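Local coordinates for catechol 1,2-dioxygenase (Pseudomonas putida, PDB 2AZQ), which probably catalyses the intradiol ring cleavage of catechol by molecular oxygen to cis,cis-muconate, using a bound iron(III) ion, at residues A[86-91]-A[101-106]; A[108-113]-A[153-158]; A[138-141]-A[145-148]; A[185-190]-A[286-291]; A[223-228]-A[233-238]. All blocks are in the same frame, centred on the assembly; numbering follows the deposited sequence.

Contact 1: A[86-91]-A[101-106]; sequences LLQDAK and TPRTIE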
# COMPACT_ATOMS: atom_id res chain seq x y z
N LEU A 86 21.54 -6.04 5.70
CA LEU A 86 22.83 -5.96 5.04
C LEU A 86 23.43 -4.60 5.24
O LEU A 86 24.63 -4.47 5.51
CB LEU A 86 22.71 -6.24 3.54
CG LEU A 86 22.44 -7.71 3.20
CD1 LEU A 86 22.51 -7.95 1.71
CD2 LEU A 86 23.47 -8.59 3.93
N LEU A 87 22.58 -3.59 5.13
CA LEU A 87 22.98 -2.21 5.27
C LEU A 87 23.28 -1.92 6.73
O LEU A 87 24.13 -1.10 7.04
CB LEU A 87 21.86 -1.28 4.75
CG LEU A 87 22.14 0.21 4.57
CD1 LEU A 87 23.13 0.41 3.44
CD2 LEU A 87 20.85 0.95 4.24
N GLN A 88 22.58 -2.61 7.63
CA GLN A 88 22.81 -2.39 9.05
C GLN A 88 24.16 -3.00 9.36
O GLN A 88 24.90 -2.47 10.18
CB GLN A 88 21.72 -3.04 9.88
CG GLN A 88 21.70 -2.53 11.28
CD GLN A 88 21.80 -1.01 11.30
OE1 GLN A 88 20.94 -0.30 10.76
NE2 GLN A 88 22.88 -0.50 11.91
N ASP A 89 24.47 -4.10 8.67
CA ASP A 89 25.75 -4.78 8.83
C ASP A 89 26.89 -3.92 8.30
O ASP A 89 27.91 -3.75 8.99
CB ASP A 89 25.75 -6.13 8.09
CG ASP A 89 25.19 -7.27 8.93
OD1 ASP A 89 25.11 -8.39 8.41
OD2 ASP A 89 24.84 -7.04 10.12
N ALA A 90 26.73 -3.40 7.09
CA ALA A 90 27.79 -2.58 6.51
C ALA A 90 28.01 -1.37 7.41
O ALA A 90 29.13 -0.88 7.56
CB ALA A 90 27.40 -2.13 5.14
N LYS A 91 26.94 -0.89 8.01
CA LYS A 91 27.08 0.25 8.88
C LYS A 91 27.84 -0.15 10.13
O LYS A 91 28.60 0.64 10.66
CB LYS A 91 25.72 0.86 9.26
CG LYS A 91 25.06 1.66 8.15
CD LYS A 91 23.81 2.35 8.69
CE LYS A 91 23.03 3.07 7.59
NZ LYS A 91 21.76 3.69 8.07
N THR A 101 26.49 -13.34 17.45
CA THR A 101 25.60 -14.03 16.53
C THR A 101 25.08 -13.06 15.45
O THR A 101 24.63 -11.95 15.75
CB THR A 101 24.40 -14.59 17.28
OG1 THR A 101 24.83 -15.10 18.54
CG2 THR A 101 23.76 -15.71 16.49
N PRO A 102 25.12 -13.47 14.17
CA PRO A 102 24.64 -12.59 13.11
C PRO A 102 23.17 -12.25 13.32
O PRO A 102 22.46 -12.93 14.06
CB PRO A 102 24.82 -13.44 11.86
CG PRO A 102 26.01 -14.28 12.22
CD PRO A 102 25.59 -14.74 13.60
N ARG A 103 22.72 -11.20 12.65
CA ARG A 103 21.33 -10.81 12.75
C ARG A 103 20.60 -11.25 11.47
O ARG A 103 21.22 -11.62 10.48
CB ARG A 103 21.24 -9.30 12.97
CG ARG A 103 20.72 -8.48 11.81
CD ARG A 103 21.77 -8.03 10.83
NE ARG A 103 22.76 -7.14 11.42
CZ ARG A 103 22.46 -6.09 12.18
NH1 ARG A 103 23.43 -5.33 12.68
NH2 ARG A 103 21.19 -5.84 12.46
N THR A 104 19.28 -11.26 11.51
CA THR A 104 18.50 -11.64 10.34
C THR A 104 17.05 -11.17 10.50
O THR A 104 16.54 -11.04 11.62
CB THR A 104 18.58 -13.17 10.07
OG1 THR A 104 17.99 -13.43 8.79
CG2 THR A 104 17.86 -13.99 11.14
N ILE A 105 16.38 -10.92 9.40
CA ILE A 105 15.04 -10.36 9.46
C ILE A 105 14.14 -10.87 10.55
O ILE A 105 14.16 -12.04 10.90
CB ILE A 105 14.30 -10.47 8.12
CG1 ILE A 105 13.79 -11.90 7.88
CG2 ILE A 105 15.20 -9.93 7.00
CD1 ILE A 105 12.82 -12.02 6.73
N GLU A 106 13.35 -9.94 11.08
CA GLU A 106 12.38 -10.19 12.15
C GLU A 106 11.13 -10.93 11.66
O GLU A 106 10.67 -11.87 12.31
CB GLU A 106 11.96 -8.86 12.79
CG GLU A 106 10.73 -8.95 13.69
CD GLU A 106 10.36 -7.62 14.36
OE1 GLU A 106 9.27 -7.52 14.94
OE2 GLU A 106 11.16 -6.66 14.31
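D89 on helix 80-94 and R103 in the loop that follows it form a salt bridge, with R103 NE 2.5 Å from D89 OD2. The length itself carries little weight at this resolution, and the N-H...O angle of 139° shows a bond well short of straight. NE alone bonds D89 across this contact, and the carboxylate and guanidinium planes stand 64° apart, so the bridge is neither paired nor coplanar. The R103 chain is bent at chi2 and chi3, which lays the guanidinium across Q88. There the methylenes do the touching: Q88 CG comes 3.6 Å from R103 NH2, and Q88 CB sits over one face of the group near its rim. Both charges have further mates. D89 OD1 makes a salt bridge to R255 and R103 NH1 another to D92, so each carboxylate oxygen of D89 has its own arginine and R103 is shared by two acids. On the same helix, L86 and L87 pack against I11 and E46 of the second subunit. The chemistry implies a small charge network, in which the alternation of acid and base probably keeps all four groups ionised and ties the loop back to the helix it leaves.

Contact 2: A[108-113]-A[153-158]; sequences PLYVAG and DLWHAN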
# COMPACT_ATOMS: atom_id res chain seq x y z
N PRO A 108 6.97 -10.47 9.95
CA PRO A 108 5.79 -9.68 10.31
C PRO A 108 4.87 -10.24 11.40
O PRO A 108 3.87 -9.59 11.73
CB PRO A 108 5.05 -9.62 9.00
CG PRO A 108 5.15 -11.10 8.59
CD PRO A 108 6.63 -11.44 8.88
N LEU A 109 5.21 -11.41 11.97
CA LEU A 109 4.35 -12.08 12.95
C LEU A 109 4.68 -12.09 14.45
O LEU A 109 4.33 -13.05 15.14
CB LEU A 109 4.16 -13.51 12.49
CG LEU A 109 3.92 -13.61 10.97
CD1 LEU A 109 4.20 -15.03 10.51
CD2 LEU A 109 2.54 -13.16 10.60
N TYR A 110 5.32 -11.05 14.97
CA TYR A 110 5.63 -10.99 16.40
C TYR A 110 4.40 -10.49 17.16
O TYR A 110 3.57 -9.79 16.58
CB TYR A 110 6.76 -10.01 16.64
CG TYR A 110 7.11 -9.82 18.10
CD1 TYR A 110 7.80 -10.81 18.82
CD2 TYR A 110 6.77 -8.64 18.76
CE1 TYR A 110 8.15 -10.61 20.16
CE2 TYR A 110 7.10 -8.42 20.08
CZ TYR A 110 7.80 -9.40 20.79
OH TYR A 110 8.23 -9.12 22.08
N VAL A 111 4.29 -10.84 18.44
CA VAL A 111 3.18 -10.41 19.32
C VAL A 111 3.74 -10.12 20.72
O VAL A 111 4.29 -11.00 21.39
CB VAL A 111 2.08 -11.46 19.48
CG1 VAL A 111 0.95 -10.85 20.31
CG2 VAL A 111 1.58 -11.97 18.12
N ALA A 112 3.57 -8.88 21.18
CA ALA A 112 4.11 -8.46 22.47
C ALA A 112 3.50 -9.09 23.71
O ALA A 112 2.42 -9.66 23.67
CB ALA A 112 4.02 -6.96 22.58
N GLY A 113 4.24 -9.00 24.81
CA GLY A 113 3.80 -9.51 26.10
C GLY A 113 3.63 -11.00 26.33
O GLY A 113 2.89 -11.38 27.24
N ASP A 153 13.33 -13.88 23.88
CA ASP A 153 11.95 -13.75 23.41
C ASP A 153 11.75 -14.59 22.14
O ASP A 153 12.23 -14.17 21.07
CB ASP A 153 11.70 -12.30 23.07
CG ASP A 153 10.26 -11.90 23.18
OD1 ASP A 153 9.40 -12.74 22.84
OD2 ASP A 153 10.02 -10.74 23.59
N LEU A 154 11.05 -15.72 22.22
CA LEU A 154 10.89 -16.58 21.04
C LEU A 154 9.48 -16.95 20.60
O LEU A 154 8.57 -17.14 21.41
CB LEU A 154 11.69 -17.88 21.20
CG LEU A 154 11.26 -18.99 22.20
CD1 LEU A 154 12.24 -20.15 22.05
CD2 LEU A 154 11.22 -18.49 23.63
N TRP A 155 9.31 -17.08 19.29
CA TRP A 155 8.02 -17.45 18.71
C TRP A 155 8.25 -18.30 17.46
O TRP A 155 9.22 -18.08 16.75
CB TRP A 155 7.20 -16.19 18.40
CG TRP A 155 7.74 -15.22 17.35
CD1 TRP A 155 7.26 -15.06 16.07
CD2 TRP A 155 8.77 -14.22 17.50
NE1 TRP A 155 7.91 -14.03 15.43
CE2 TRP A 155 8.85 -13.50 16.28
CE3 TRP A 155 9.64 -13.87 18.55
CZ2 TRP A 155 9.75 -12.45 16.08
CZ3 TRP A 155 10.54 -12.82 18.34
CH2 TRP A 155 10.58 -12.12 17.11
N HIS A 156 7.38 -19.29 17.21
CA HIS A 156 7.52 -20.13 16.03
C HIS A 156 6.20 -20.78 15.66
O HIS A 156 5.27 -20.82 16.49
CB HIS A 156 8.62 -21.19 16.21
CG HIS A 156 8.29 -22.32 17.15
ND1 HIS A 156 7.43 -23.35 16.81
CD2 HIS A 156 8.74 -22.61 18.39
CE1 HIS A 156 7.38 -24.22 17.80
NE2 HIS A 156 8.16 -23.80 18.78
N ALA A 157 6.12 -21.26 14.42
CA ALA A 157 4.90 -21.89 13.92
C ALA A 157 4.70 -23.27 14.53
O ALA A 157 5.60 -23.85 15.11
CB ALA A 157 4.95 -22.00 12.43
N ASN A 158 3.48 -23.76 14.41
CA ASN A 158 3.12 -25.07 14.91
C ASN A 158 3.26 -26.10 13.76
O ASN A 158 3.79 -25.77 12.69
CB ASN A 158 1.71 -25.02 15.49
CG ASN A 158 0.63 -24.81 14.45
OD1 ASN A 158 0.91 -24.55 13.28
ND2 ASN A 158 -0.61 -24.91 14.88
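Y110 carries its ring trans to the backbone nitrogen (chi1 177°), while W155 turns CG into the crowded position between N and the carbonyl carbon (chi1 64°); together these torsions bring an edge of the tyrosine onto a face of the indole. The pair is T-shaped: the Y110 ring and the six-membered ring of W155 have centroids 4.7 Å apart and planes inclined at 65°. Y110 CD1 is the atom that points in, 3.4 Å from W155 CZ3 and displaced toward the rim of the indole. The backbone joins the same face, because Y110 CA lies 4.2 Å from the centroid of the W155 five-membered ring in a CH-pi contact. At the far end of the tyrosine, OH donates to D153 OD2 over 2.8 Å, reaching that oxygen from above the carboxylate plane. D153 OD1 lies by the ring edge, 3.6 Å from Y110 CE1, so the acid meets both the hydroxyl and a ring carbon. One residue before, the L109 side chain touches the iron ligand Y163, and L109 O accepts a hydrogen bond from R176. W155 also stacks on the iron ligand H223. The loop 108-113 thus lies on strand 151-155, which runs in the sheet between strands 176-180 and 217-227, antiparallel to both.

Contact 3: A[138-141]-A[145-148]; sequences QVFD and KPLA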
# COMPACT_ATOMS: atom_id res chain seq x y z
N GLN A 138 22.92 -21.04 25.84
CA GLN A 138 23.24 -19.94 26.74
C GLN A 138 23.28 -18.65 25.94
O GLN A 138 23.27 -18.65 24.71
CB GLN A 138 24.60 -20.13 27.39
CG GLN A 138 24.71 -21.35 28.24
CD GLN A 138 26.14 -21.63 28.69
OE1 GLN A 138 27.06 -21.89 27.87
NE2 GLN A 138 26.34 -21.60 30.01
N VAL A 139 23.29 -17.56 26.69
CA VAL A 139 23.41 -16.22 26.16
C VAL A 139 24.85 -15.85 26.59
O VAL A 139 25.22 -15.99 27.76
CB VAL A 139 22.37 -15.33 26.81
CG1 VAL A 139 22.65 -13.87 26.56
CG2 VAL A 139 21.05 -15.72 26.26
N PHE A 140 25.65 -15.41 25.63
CA PHE A 140 27.03 -15.05 25.91
C PHE A 140 27.37 -13.60 25.80
O PHE A 140 26.75 -12.87 25.03
CB PHE A 140 27.97 -15.81 25.00
CG PHE A 140 28.24 -17.19 25.45
CD1 PHE A 140 29.03 -18.03 24.68
CD2 PHE A 140 27.74 -17.64 26.67
CE1 PHE A 140 29.32 -19.30 25.12
CE2 PHE A 140 28.01 -18.90 27.12
CZ PHE A 140 28.81 -19.76 26.35
N ASP A 141 28.40 -13.20 26.55
CA ASP A 141 28.84 -11.82 26.52
C ASP A 141 29.87 -11.63 25.41
O ASP A 141 30.25 -12.59 24.72
CB ASP A 141 29.41 -11.41 27.89
CG ASP A 141 30.79 -11.98 28.16
OD1 ASP A 141 31.22 -11.91 29.33
OD2 ASP A 141 31.46 -12.46 27.23
N LYS A 145 31.37 -15.26 27.94
CA LYS A 145 30.83 -15.63 29.24
C LYS A 145 29.32 -15.60 29.37
O LYS A 145 28.63 -14.89 28.64
CB LYS A 145 31.47 -14.76 30.31
CG LYS A 145 32.94 -15.02 30.40
CD LYS A 145 33.56 -14.34 31.57
CE LYS A 145 34.95 -14.87 31.68
NZ LYS A 145 35.59 -14.72 30.34
N PRO A 146 28.78 -16.40 30.31
CA PRO A 146 27.35 -16.48 30.58
C PRO A 146 26.86 -15.17 31.14
O PRO A 146 27.52 -14.56 31.98
CB PRO A 146 27.27 -17.59 31.63
CG PRO A 146 28.43 -18.44 31.30
CD PRO A 146 29.49 -17.36 31.16
N LEU A 147 25.72 -14.73 30.62
CA LEU A 147 25.06 -13.52 31.05
C LEU A 147 23.81 -14.02 31.75
O LEU A 147 22.87 -14.45 31.09
CB LEU A 147 24.63 -12.70 29.84
CG LEU A 147 25.53 -11.65 29.21
CD1 LEU A 147 25.49 -11.72 27.67
CD2 LEU A 147 25.06 -10.28 29.72
N ALA A 148 23.79 -14.00 33.07
CA ALA A 148 22.57 -14.42 33.75
C ALA A 148 21.54 -13.30 33.59
O ALA A 148 21.90 -12.12 33.45
CB ALA A 148 22.85 -14.67 35.23
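V139, F140 and D141 meet K145, P146 and L147 in a hairpin-like reversal at the end of strand 132-140, its arms joined by a single beta bridge between F140 and P146. The tight part is the backbone. D141 N donates to K145 O (2.7 Å) in the carbonyl plane, and L147 N donates to V139 O (3.2 Å), the donor tilted from that plane. Inside the turn, K145 N points almost straight (177°) at D141 OD2, which lies 2.9 Å away and is approached from well above the carboxylate plane. The same oxygen accepts from G144 N, and weakly from N143 N in the manner of an Asx turn, so one carboxylate oxygen gathers the amides of the loop. An alanine here would take that acceptor away and would probably leave the N-H groups of K145 and G144 without their mate and the turn freer to move. The other side is looser. K145 and P146 are exposed; the lysine chain extends alongside D141 but its NZ stays 5.3 Å from OD1, too far to pair. Q138 merely passes P146, as its NE2 is bonded to E184 O instead. Opposite in character is the apolar flank, where L147 and V139 cross at about a right angle and L147 CD1 rests 3.7 Å from V139 CG1.

Contact 4: A[185-190]-A[286-291]; sequences GRYRAR and FDFRLQ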
# COMPACT_ATOMS: atom_id res chain seq x y z
N GLY A 185 23.42 -18.57 32.87
CA GLY A 185 23.10 -17.89 31.63
C GLY A 185 22.43 -18.77 30.60
O GLY A 185 22.57 -18.54 29.40
N ARG A 186 21.67 -19.76 31.04
CA ARG A 186 21.02 -20.62 30.08
C ARG A 186 19.50 -20.56 30.06
O ARG A 186 18.86 -20.08 31.01
CB ARG A 186 21.49 -22.06 30.26
CG ARG A 186 21.33 -22.57 31.66
CD ARG A 186 21.70 -24.04 31.79
NE ARG A 186 21.37 -24.50 33.13
CZ ARG A 186 20.77 -25.66 33.40
NH1 ARG A 186 20.44 -26.49 32.40
NH2 ARG A 186 20.48 -25.98 34.66
N TYR A 187 18.94 -21.02 28.95
CA TYR A 187 17.50 -21.06 28.75
C TYR A 187 17.23 -22.48 28.31
O TYR A 187 18.07 -23.08 27.61
CB TYR A 187 17.09 -20.05 27.66
CG TYR A 187 17.57 -20.39 26.26
CD1 TYR A 187 16.82 -21.21 25.41
CD2 TYR A 187 18.78 -19.91 25.78
CE1 TYR A 187 17.27 -21.54 24.12
CE2 TYR A 187 19.24 -20.22 24.50
CZ TYR A 187 18.48 -21.03 23.66
OH TYR A 187 18.91 -21.31 22.38
N ARG A 188 16.08 -23.00 28.72
CA ARG A 188 15.63 -24.37 28.41
C ARG A 188 14.19 -24.28 27.87
O ARG A 188 13.34 -23.65 28.49
CB ARG A 188 15.64 -25.21 29.69
CG ARG A 188 16.79 -26.20 29.90
CD ARG A 188 16.55 -27.50 29.11
NE ARG A 188 15.17 -27.97 29.24
CZ ARG A 188 14.31 -28.06 28.22
NH1 ARG A 188 14.68 -27.72 26.99
NH2 ARG A 188 13.05 -28.47 28.44
N ALA A 189 13.90 -24.90 26.74
CA ALA A 189 12.53 -24.83 26.22
C ALA A 189 11.97 -26.14 25.67
O ALA A 189 12.49 -26.68 24.70
CB ALA A 189 12.44 -23.74 25.16
N ARG A 190 10.92 -26.65 26.29
CA ARG A 190 10.26 -27.89 25.85
C ARG A 190 9.17 -27.44 24.87
O ARG A 190 8.28 -26.67 25.24
CB ARG A 190 9.67 -28.62 27.08
CG ARG A 190 9.07 -30.04 26.85
CD ARG A 190 7.73 -30.00 26.14
NE ARG A 190 7.14 -31.31 25.84
CZ ARG A 190 6.79 -32.22 26.75
NH1 ARG A 190 6.97 -31.99 28.04
NH2 ARG A 190 6.21 -33.35 26.35
N PHE A 286 21.67 -24.16 20.91
CA PHE A 286 22.18 -23.02 20.19
C PHE A 286 22.38 -21.88 21.19
O PHE A 286 21.50 -21.62 22.02
CB PHE A 286 21.17 -22.64 19.10
CG PHE A 286 21.71 -21.71 18.08
CD1 PHE A 286 22.10 -22.18 16.83
CD2 PHE A 286 21.85 -20.34 18.36
CE1 PHE A 286 22.62 -21.30 15.87
CE2 PHE A 286 22.37 -19.45 17.40
CZ PHE A 286 22.76 -19.93 16.15
N ASP A 287 23.55 -21.24 21.11
CA ASP A 287 23.92 -20.12 21.99
C ASP A 287 23.99 -18.81 21.22
O ASP A 287 24.37 -18.75 20.05
CB ASP A 287 25.29 -20.32 22.61
CG ASP A 287 25.42 -21.62 23.35
OD1 ASP A 287 24.65 -21.84 24.31
OD2 ASP A 287 26.30 -22.41 22.97
N PHE A 288 23.64 -17.74 21.92
CA PHE A 288 23.68 -16.43 21.31
C PHE A 288 24.75 -15.68 22.04
O PHE A 288 24.87 -15.79 23.26
CB PHE A 288 22.34 -15.75 21.45
CG PHE A 288 21.20 -16.59 20.97
CD1 PHE A 288 20.68 -17.58 21.79
CD2 PHE A 288 20.69 -16.41 19.68
CE1 PHE A 288 19.64 -18.39 21.32
CE2 PHE A 288 19.64 -17.21 19.21
CZ PHE A 288 19.11 -18.21 20.02
N ARG A 289 25.57 -14.97 21.27
CA ARG A 289 26.66 -14.18 21.81
C ARG A 289 26.30 -12.74 21.48
O ARG A 289 26.12 -12.41 20.31
CB ARG A 289 27.96 -14.62 21.13
CG ARG A 289 29.18 -13.93 21.67
CD ARG A 289 30.46 -14.48 21.13
NE ARG A 289 31.53 -13.93 21.94
CZ ARG A 289 32.83 -14.23 21.83
NH1 ARG A 289 33.25 -15.11 20.91
NH2 ARG A 289 33.71 -13.66 22.66
N LEU A 290 26.16 -11.89 22.50
CA LEU A 290 25.78 -10.49 22.27
C LEU A 290 26.96 -9.53 22.26
O LEU A 290 28.10 -9.90 22.53
CB LEU A 290 24.79 -10.00 23.33
CG LEU A 290 23.48 -10.76 23.58
CD1 LEU A 290 22.75 -10.11 24.73
CD2 LEU A 290 22.60 -10.76 22.36
N GLN A 291 26.66 -8.28 21.93
CA GLN A 291 27.66 -7.23 21.87
C GLN A 291 27.46 -6.24 22.98
O GLN A 291 26.34 -6.04 23.48
CB GLN A 291 27.53 -6.49 20.55
CG GLN A 291 27.91 -7.30 19.32
CD GLN A 291 27.71 -6.50 18.04
OE1 GLN A 291 28.00 -5.31 17.99
NE2 GLN A 291 27.23 -7.16 17.00
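Y187 reaches toward F286 and F288 with its hydroxyl leading. From CB, the first torsion (chi1 67°) places CG between the backbone nitrogen and the carbonyl carbon and aims the ring at the other segment. The ring begins to touch at CE2, which has F286 O at 3.6 Å and F288 CE1 at nearly the same distance. CZ, the next atom out, meets the same two partners, with F286 O 3.5 Å from it. At the tip, Y187 OH donates to F286 O over 2.6 Å, a hydrogen bond whose donor is tilted 24° from the carbonyl plane. That carbonyl oxygen lies near the plane of the tyrosine ring, at its edge. The hydroxyl also meets the edge of the F288 ring, with F288 CE1 3.2 Å from Y187 OH. The two rings are oblique, their centroids 6.0 Å apart and their planes at 45°, so the pair is neither a stack nor a T. F286 helps set F288: its CD2 lies over one face of the F288 ring, toward the rim. The bond gives the hydroxyl of a buried tyrosine a backbone acceptor amid phenylalanine carbons. In the sheet, strand 132-140 pairs with 186-192 antiparallel on one edge and with 281-289 parallel on the other, so Y187 spans from one neighbour of that strand to the other. Beyond it, F288 packs on F224 and I226 of strand 217-227 and on T236 of strand 234-240.

Contact 5: A[223-228]-A[233-238]; sequences HFFISA and HLTTQI. With FE (Fe (III) ion), chain B.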
# COMPACT_ATOMS: atom_id res chain seq x y z
N HIS A 223 12.04 -17.82 15.74
CA HIS A 223 12.45 -16.40 15.87
C HIS A 223 12.97 -15.99 17.27
O HIS A 223 12.47 -16.45 18.30
CB HIS A 223 11.23 -15.51 15.55
CG HIS A 223 10.66 -15.67 14.18
ND1 HIS A 223 11.16 -15.01 13.07
CD2 HIS A 223 9.63 -16.42 13.74
CE1 HIS A 223 10.45 -15.36 12.01
NE2 HIS A 223 9.52 -16.21 12.39
N PHE A 224 13.99 -15.14 17.30
CA PHE A 224 14.49 -14.67 18.58
C PHE A 224 14.72 -13.19 18.70
O PHE A 224 15.18 -12.53 17.76
CB PHE A 224 15.82 -15.30 18.99
CG PHE A 224 15.76 -16.77 19.21
CD1 PHE A 224 15.90 -17.64 18.15
CD2 PHE A 224 15.58 -17.28 20.50
CE1 PHE A 224 15.87 -19.01 18.35
CE2 PHE A 224 15.55 -18.63 20.71
CZ PHE A 224 15.70 -19.51 19.63
N PHE A 225 14.38 -12.68 19.87
CA PHE A 225 14.61 -11.29 20.26
C PHE A 225 15.45 -11.56 21.51
O PHE A 225 14.99 -12.22 22.43
CB PHE A 225 13.31 -10.59 20.66
CG PHE A 225 12.69 -9.78 19.58
CD1 PHE A 225 11.40 -9.28 19.74
CD2 PHE A 225 13.38 -9.49 18.43
CE1 PHE A 225 10.80 -8.50 18.74
CE2 PHE A 225 12.77 -8.71 17.43
CZ PHE A 225 11.48 -8.22 17.60
N ILE A 226 16.70 -11.10 21.51
CA ILE A 226 17.57 -11.35 22.64
C ILE A 226 18.16 -10.02 23.10
O ILE A 226 18.67 -9.22 22.31
CB ILE A 226 18.65 -12.40 22.27
CG1 ILE A 226 17.91 -13.66 21.78
CG2 ILE A 226 19.51 -12.76 23.48
CD1 ILE A 226 18.63 -14.97 21.84
N SER A 227 18.04 -9.78 24.39
CA SER A 227 18.49 -8.53 24.92
C SER A 227 18.83 -8.68 26.38
O SER A 227 18.28 -9.52 27.05
CB SER A 227 17.39 -7.48 24.69
OG SER A 227 16.13 -7.94 25.15
N ALA A 228 19.78 -7.88 26.84
CA ALA A 228 20.25 -7.93 28.21
C ALA A 228 20.75 -6.56 28.66
O ALA A 228 21.42 -5.85 27.91
CB ALA A 228 21.37 -8.98 28.37
N HIS A 233 20.65 -5.23 21.61
CA HIS A 233 19.49 -6.03 21.25
C HIS A 233 19.74 -6.74 19.93
O HIS A 233 20.24 -6.12 18.98
CB HIS A 233 18.29 -5.10 21.15
CG HIS A 233 17.02 -5.79 20.77
ND1 HIS A 233 16.02 -6.07 21.68
CD2 HIS A 233 16.58 -6.23 19.57
CE1 HIS A 233 15.02 -6.66 21.06
NE2 HIS A 233 15.33 -6.77 19.77
N LEU A 234 19.36 -8.02 19.85
CA LEU A 234 19.58 -8.82 18.63
C LEU A 234 18.30 -9.51 18.14
O LEU A 234 17.55 -10.09 18.92
CB LEU A 234 20.70 -9.83 18.89
CG LEU A 234 21.27 -10.98 18.04
CD1 LEU A 234 20.39 -12.19 18.12
CD2 LEU A 234 21.52 -10.54 16.62
N THR A 235 18.03 -9.40 16.83
CA THR A 235 16.88 -10.01 16.22
C THR A 235 17.51 -11.06 15.33
O THR A 235 18.35 -10.73 14.51
CB THR A 235 16.10 -9.01 15.36
OG1 THR A 235 15.60 -7.99 16.21
CG2 THR A 235 14.91 -9.66 14.65
N THR A 236 17.12 -12.31 15.51
CA THR A 236 17.69 -13.38 14.70
C THR A 236 16.75 -14.59 14.64
O THR A 236 15.68 -14.60 15.27
CB THR A 236 19.07 -13.80 15.28
OG1 THR A 236 19.72 -14.69 14.36
CG2 THR A 236 18.89 -14.51 16.64
N GLN A 237 17.16 -15.61 13.89
CA GLN A 237 16.40 -16.85 13.72
C GLN A 237 17.36 -18.03 13.83
O GLN A 237 18.57 -17.86 13.69
CB GLN A 237 15.75 -16.95 12.31
CG GLN A 237 14.55 -16.06 12.04
CD GLN A 237 13.95 -16.21 10.61
OE1 GLN A 237 14.12 -17.24 9.94
NE2 GLN A 237 13.21 -15.18 10.16
N ILE A 238 16.82 -19.22 14.12
CA ILE A 238 17.60 -20.46 14.07
C ILE A 238 16.86 -21.17 12.92
O ILE A 238 15.64 -21.29 12.98
CB ILE A 238 17.43 -21.39 15.34
CG1 ILE A 238 18.07 -20.77 16.58
CG2 ILE A 238 18.05 -22.76 15.07
CD1 ILE A 238 17.86 -21.63 17.85
FE FE B . 8.47 -16.79 10.78
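F225 and H233 meet obliquely, their ring planes 59° apart and their centroids separated by 5.1 Å. H233 CE1 lies over one face of F225, whereas F225 CD2 comes to the edge of the imidazole, 3.6 Å from H233 NE2. With the histidine's CG anti to the backbone N (chi1 179°), the ring reaches across to the neighbouring strand, where I226 O sits over one of its faces and S227 CB is near ND1. With an alanine in its place this imidazole is lost, and the F225 ring would probably have one face less covered and be freer to turn. T235 runs alongside F225 in the same direction, its OG1 near the ring's plane at the edge, 3.2 Å from F225 CE2. The contact lies in the beta hairpin of strands 217-227 and 234-240, with H233 just ahead of the second strand; segments 223-227 and 234-238 run roughly antiparallel. F224-T236 and I226-L234 are hydrogen-bonded pairs, with two N-H...O bonds each; H223-Q237 and F225-T235 are non-hydrogen-bonded pairs. On the face bearing F224, I226, L234 and T236, the F224 ring meets I238 obliquely, CE1 lying 3.3 Å from I238 CG1. On the opposite face, H223 and Q237 point the same way, ring and amide planes 74° apart, with Q237 NE2 3.3 Å from H223 CE1. Q237 OE1 accepts from R218. H223 NE2 binds the iron(III) ion at 2.0 Å, and Y163, Y197 and H221 complete the protein ligands.

Along the chain, contact 1 closes first; contact 3 is nested within the loop closed by contact 2, and contact 5 within that closed by contact 4. Contacts 2 to 5 all reach one mixed sheet, whereas contact 1 joins helix 80-94 to the loop that leaves it for strand 116-118. Contact 5 is a hub: centres of contacts 4, 2 and 1 lie about 10, 11 and 12 Å from its own. Contacts 3 and 4 are neighbours, about 7 Å apart between centres, because strand 132-140 of contact 3 lies between the two strands of contact 4, 186-192 and 281-289. The metal site lies at the contact 2 and 5 end, where strands 151-155 and 217-227 pair, and contact 3 closes a turn remote from it.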